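Long-range contact in MgGH51 (Meripilus giganteus, PDB 6ZPV), which probably hydrolyses terminal alpha-L-arabinofuranosyl residues from arabinose-containing polysaccharides as a fungal GH51 alpha-L-arabinofuranosidase: residues 1-13 / 559-571. Residues are numbered along the deposited sequence; the frame is centred on the assembly and turned at random. Where two conformers were deposited one is given.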
loop_
_atom_site.group_PDB
_atom_site.type_symbol
_atom_site.label_atom_id
_atom_site.label_comp_id
_atom_site.label_asym_id
_atom_site.label_seq_id
_atom_site.Cartn_x
_atom_site.Cartn_y
_atom_site.Cartn_z
ATOM N N VAL A 1 5.825 34.983 -17.822
ATOM C CA VAL A 1 7.175 34.943 -17.280
ATOM C C VAL A 1 8.066 34.246 -18.296
ATOM O O VAL A 1 7.628 33.240 -18.858
ATOM C CB VAL A 1 7.248 34.278 -15.874
ATOM C CG1 VAL A 1 6.784 32.842 -15.857
ATOM C CG2 VAL A 1 8.663 34.285 -15.311
ATOM N N THR A 2 9.291 34.725 -18.471
ATOM C CA THR A 2 10.283 34.028 -19.316
ATOM C C THR A 2 11.051 32.983 -18.515
ATOM O O THR A 2 11.554 33.330 -17.435
ATOM C CB THR A 2 11.247 35.029 -19.919
ATOM O OG1 THR A 2 10.520 35.897 -20.779
ATOM C CG2 THR A 2 12.357 34.328 -20.682
ATOM N N VAL A 3 11.080 31.774 -18.989
ATOM C CA VAL A 3 11.850 30.690 -18.357
ATOM C C VAL A 3 12.970 30.292 -19.283
ATOM O O VAL A 3 12.720 29.696 -20.355
ATOM C CB VAL A 3 10.962 29.486 -18.032
ATOM C CG1 VAL A 3 11.775 28.410 -17.380
ATOM C CG2 VAL A 3 9.816 29.876 -17.130
ATOM N N THR A 4 14.196 30.653 -18.915
ATOM C CA THR A 4 15.378 30.311 -19.699
ATOM C C THR A 4 15.907 28.983 -19.192
ATOM O O THR A 4 16.160 28.856 -17.970
ATOM C CB THR A 4 16.405 31.433 -19.596
ATOM O OG1 THR A 4 15.841 32.620 -20.167
ATOM C CG2 THR A 4 17.687 31.092 -20.342
ATOM N N VAL A 5 16.177 28.044 -20.086
ATOM C CA VAL A 5 16.620 26.681 -19.744
ATOM C C VAL A 5 18.104 26.569 -20.007
ATOM O O VAL A 5 18.547 26.838 -21.142
ATOM C CB VAL A 5 15.825 25.640 -20.535
ATOM C CG1 VAL A 5 16.237 24.271 -20.070
ATOM C CG2 VAL A 5 14.320 25.892 -20.357
ATOM N N ASN A 6 18.884 26.197 -19.016
ATOM C CA ASN A 6 20.324 25.974 -19.213
ATOM C C ASN A 6 20.529 24.671 -19.966
ATOM O O ASN A 6 19.941 23.623 -19.600
ATOM C CB ASN A 6 20.997 25.939 -17.840
ATOM C CG ASN A 6 22.491 26.153 -17.841
ATOM O OD1 ASN A 6 23.218 25.591 -18.661
ATOM N ND2 ASN A 6 22.901 26.941 -16.851
ATOM N N LYS A 7 21.392 24.695 -20.979
ATOM C CA LYS A 7 21.734 23.483 -21.723
ATOM C C LYS A 7 22.599 22.526 -20.908
ATOM O O LYS A 7 22.730 21.376 -21.313
ATOM C CB LYS A 7 22.435 23.783 -23.040
ATOM C CG LYS A 7 23.826 24.385 -22.884
ATOM C CD LYS A 7 24.616 24.538 -24.191
ATOM C CE LYS A 7 25.868 25.368 -24.027
ATOM N NZ LYS A 7 26.828 24.714 -23.106
ATOM N N ASN A 8 23.226 22.983 -19.845
ATOM C CA ASN A 8 24.167 22.181 -19.044
ATOM C C ASN A 8 23.480 21.625 -17.810
ATOM O O ASN A 8 23.150 22.393 -16.899
ATOM C CB ASN A 8 25.347 23.003 -18.628
ATOM C CG ASN A 8 26.221 23.428 -19.778
ATOM O OD1 ASN A 8 26.393 22.682 -20.761
ATOM N ND2 ASN A 8 26.740 24.623 -19.644
ATOM N N PRO A 9 23.295 20.299 -17.691
ATOM C CA PRO A 9 22.726 19.766 -16.455
ATOM C C PRO A 9 23.600 20.118 -15.246
ATOM O O PRO A 9 24.826 20.185 -15.338
ATOM C CB PRO A 9 22.799 18.228 -16.650
ATOM C CG PRO A 9 22.828 18.039 -18.135
ATOM C CD PRO A 9 23.507 19.282 -18.710
ATOM N N SER A 10 22.971 20.277 -14.065
ATOM C CA SER A 10 23.678 20.522 -12.809
ATOM C C SER A 10 23.890 19.228 -12.012
ATOM O O SER A 10 24.816 19.221 -11.196
ATOM C CB SER A 10 22.998 21.546 -12.000
ATOM O OG SER A 10 21.653 21.174 -11.718
ATOM N N HIS A 11 23.060 18.226 -12.164
ATOM C CA HIS A 11 23.165 16.999 -11.372
ATOM C C HIS A 11 22.311 15.909 -11.990
ATOM O O HIS A 11 21.444 16.198 -12.839
ATOM C CB HIS A 11 22.817 17.229 -9.878
ATOM C CG HIS A 11 21.402 17.523 -9.626
ATOM N ND1 HIS A 11 20.870 18.800 -9.521
ATOM C CD2 HIS A 11 20.383 16.671 -9.449
ATOM C CE1 HIS A 11 19.537 18.651 -9.249
ATOM N NE2 HIS A 11 19.255 17.362 -9.202
ATOM N N THR A 12 22.551 14.707 -11.560
ATOM C CA THR A 12 21.763 13.528 -11.943
ATOM C C THR A 12 20.542 13.424 -11.076
ATOM O O THR A 12 20.608 13.581 -9.832
ATOM C CB THR A 12 22.647 12.271 -11.835
ATOM O OG1 THR A 12 23.703 12.288 -12.803
ATOM C CG2 THR A 12 21.866 10.990 -12.019
ATOM N N VAL A 13 19.413 13.120 -11.689
ATOM C CA VAL A 13 18.148 12.886 -10.966
ATOM C C VAL A 13 18.172 11.423 -10.555
ATOM O O VAL A 13 18.301 10.555 -11.401
ATOM C CB VAL A 13 16.939 13.171 -11.849
ATOM C CG1 VAL A 13 15.668 12.960 -11.051
ATOM C CG2 VAL A 13 16.965 14.568 -12.414
ATOM N N ALA A 559 -4.788 32.031 -14.433
ATOM C CA ALA A 559 -3.950 31.555 -15.562
ATOM C C ALA A 559 -2.672 32.349 -15.594
ATOM O O ALA A 559 -2.668 33.570 -15.320
ATOM C CB ALA A 559 -4.682 31.652 -16.887
ATOM N N GLN A 560 -1.576 31.722 -15.987
ATOM C CA GLN A 560 -0.297 32.400 -16.152
ATOM C C GLN A 560 0.437 31.871 -17.390
ATOM O O GLN A 560 0.434 30.654 -17.568
ATOM C CB GLN A 560 0.566 32.180 -14.911
ATOM C CG GLN A 560 -0.063 32.605 -13.615
ATOM C CD GLN A 560 0.936 33.510 -13.009
ATOM O OE1 GLN A 560 1.235 34.463 -13.706
ATOM N NE2 GLN A 560 1.577 33.065 -11.919
ATOM N N SER A 561 1.093 32.717 -18.141
ATOM C CA SER A 561 1.801 32.312 -19.368
ATOM C C SER A 561 3.300 32.204 -19.089
ATOM O O SER A 561 3.841 32.993 -18.284
ATOM C CB SER A 561 1.520 33.269 -20.574
ATOM O OG SER A 561 0.154 33.112 -20.946
ATOM N N LEU A 562 3.939 31.249 -19.737
ATOM C CA LEU A 562 5.355 31.029 -19.659
ATOM C C LEU A 562 5.917 31.048 -21.054
ATOM O O LEU A 562 5.428 30.337 -21.915
ATOM C CB LEU A 562 5.678 29.686 -18.989
ATOM C CG LEU A 562 5.029 29.492 -17.604
ATOM C CD1 LEU A 562 3.719 28.754 -17.718
ATOM C CD2 LEU A 562 5.938 28.742 -16.634
ATOM N N THR A 563 6.975 31.826 -21.255
ATOM C CA THR A 563 7.716 31.841 -22.495
ATOM C C THR A 563 9.008 31.042 -22.250
ATOM O O THR A 563 9.879 31.521 -21.519
ATOM C CB THR A 563 8.078 33.287 -22.911
ATOM O OG1 THR A 563 6.928 34.160 -22.899
ATOM C CG2 THR A 563 8.779 33.262 -24.256
ATOM N N PHE A 564 9.071 29.845 -22.813
ATOM C CA PHE A 564 10.261 28.996 -22.673
ATOM C C PHE A 564 11.295 29.375 -23.695
ATOM O O PHE A 564 10.986 29.444 -24.904
ATOM C CB PHE A 564 9.865 27.529 -22.791
ATOM C CG PHE A 564 9.088 27.057 -21.598
ATOM C CD1 PHE A 564 9.731 26.827 -20.365
ATOM C CD2 PHE A 564 7.717 26.924 -21.649
ATOM C CE1 PHE A 564 8.974 26.446 -19.274
ATOM C CE2 PHE A 564 6.991 26.540 -20.540
ATOM C CZ PHE A 564 7.611 26.310 -19.345
ATOM N N GLN A 565 12.516 29.581 -23.221
ATOM C CA GLN A 565 13.678 29.927 -24.060
ATOM C C GLN A 565 14.694 28.807 -23.942
ATOM O O GLN A 565 15.310 28.630 -22.884
ATOM C CB GLN A 565 14.273 31.275 -23.654
ATOM C CG GLN A 565 13.378 32.436 -23.896
ATOM C CD GLN A 565 13.139 32.806 -25.339
ATOM O OE1 GLN A 565 13.706 32.181 -26.224
ATOM N NE2 GLN A 565 12.424 33.912 -25.555
ATOM N N LEU A 566 14.838 28.066 -25.024
ATOM C CA LEU A 566 15.744 26.909 -25.171
ATOM C C LEU A 566 16.791 27.230 -26.243
ATOM O O LEU A 566 17.397 26.268 -26.846
ATOM C CB LEU A 566 14.963 25.650 -25.508
ATOM C CG LEU A 566 14.219 24.998 -24.323
ATOM C CD1 LEU A 566 13.007 25.766 -23.928
ATOM C CD2 LEU A 566 13.887 23.597 -24.624
ATOM N N THR A 567 17.109 28.509 -26.444
ATOM C CA THR A 567 18.063 28.885 -27.502
ATOM C C THR A 567 19.502 28.446 -27.182
ATOM O O THR A 567 20.316 28.459 -28.109
ATOM C CB THR A 567 18.001 30.391 -27.697
ATOM O OG1 THR A 567 18.291 31.061 -26.495
ATOM C CG2 THR A 567 16.655 30.801 -28.261
ATOM N N GLN A 568 19.836 28.067 -25.953
ATOM C CA GLN A 568 21.195 27.570 -25.664
ATOM C C GLN A 568 21.448 26.223 -26.345
ATOM O O GLN A 568 22.617 25.836 -26.545
ATOM C CB GLN A 568 21.431 27.409 -24.153
ATOM C CG GLN A 568 21.486 28.756 -23.448
ATOM C CD GLN A 568 21.667 28.579 -21.962
ATOM O OE1 GLN A 568 22.224 27.544 -21.508
ATOM N NE2 GLN A 568 21.218 29.591 -21.215
ATOM N N PHE A 569 20.406 25.444 -26.563
ATOM C CA PHE A 569 20.551 24.090 -27.129
ATOM C C PHE A 569 20.960 24.168 -28.604
ATOM O O PHE A 569 20.720 25.161 -29.325
ATOM C CB PHE A 569 19.261 23.289 -26.959
ATOM C CG PHE A 569 18.899 22.984 -25.511
ATOM C CD1 PHE A 569 18.237 23.897 -24.683
ATOM C CD2 PHE A 569 19.349 21.848 -24.923
ATOM C CE1 PHE A 569 18.010 23.671 -23.348
ATOM C CE2 PHE A 569 19.058 21.580 -23.574
ATOM C CZ PHE A 569 18.356 22.495 -22.802
ATOM N N ASN A 570 21.583 23.109 -29.071
ATOM C CA ASN A 570 21.870 22.911 -30.512
ATOM C C ASN A 570 20.583 22.726 -31.308
ATOM O O ASN A 570 20.424 23.367 -32.403
ATOM C CB ASN A 570 22.770 21.708 -30.714
ATOM C CG ASN A 570 24.108 21.948 -30.075
ATOM O OD1 ASN A 570 24.750 22.930 -30.400
ATOM N ND2 ASN A 570 24.500 21.103 -29.143
ATOM N N SER A 571 19.734 21.845 -30.844
ATOM C CA SER A 571 18.464 21.530 -31.533
ATOM C C SER A 571 17.353 21.327 -30.533
ATOM O O SER A 571 17.607 20.749 -29.421
ATOM C CB SER A 571 18.587 20.378 -32.407
ATOM O OG SER A 571 18.948 19.245 -31.686
HETATM O O HOH W 1 11.632 35.747 -23.411
HETATM O O HOH W 2 7.912 36.497 -21.677
HETATM O O HOH W 3 18.296 28.213 -23.480
HETATM O O HOH W 4 24.566 27.695 -20.046
#
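Thr2, Val3 and Thr4 pair in parallel with Thr563, Phe564 and Gln565, so that the N-terminal strand 2-4 becomes an outer strand beside 560-565 in a three-stranded mixed sheet of the C-terminal beta domain. Five backbone hydrogen bonds tie Val1, Val3 and Val5 to Ser561, Thr563 and Gln565, from Val1 N to Ser561 O (2.8 Å) at one end to Val5 N and Gln565 O (3.0 Å) at the other. The buried face is apolar. Val3 lies alongside Phe564, its CB 3.7 Å from CD1 of that ring, while its CG2 reaches back to Leu562 CD2. Val5 CG1, anti to the backbone N (chi1 -175°), meets the edge of the Phe569 ring near CE1, and Val5 CG2, beside that N, packs on Leu566 CD1 at 3.8 Å. Trp537 and Ile539 of strand 535-541 lie against this face, touching Val3 and Val5 respectively. The other face is polar and hydrated; Thr2 OG1 shares one water with Thr563 OG1 and another with Gln565 NE2, and Gln565 OE1 bonds to Thr609.

Beyond the paired strands, the chain after strand 560-565 makes a type I turn from Leu566 to Phe569, where a water joins Val5 O, Gln565 O and Gln568 N. Lys7 CA sits over one face of the Phe569 ring, a CH-pi contact 4.0 Å from the centroid. The side chain of Gln568, extended beyond CG, reaches across to the backbone of Lys7. There Gln568 OE1 accepts from Lys7 N at 3.0 Å, the donor standing 43° out of the amide plane, and a water links the same oxygen to Asn6 OD1, which closes an Asx turn by accepting from Asn8 N.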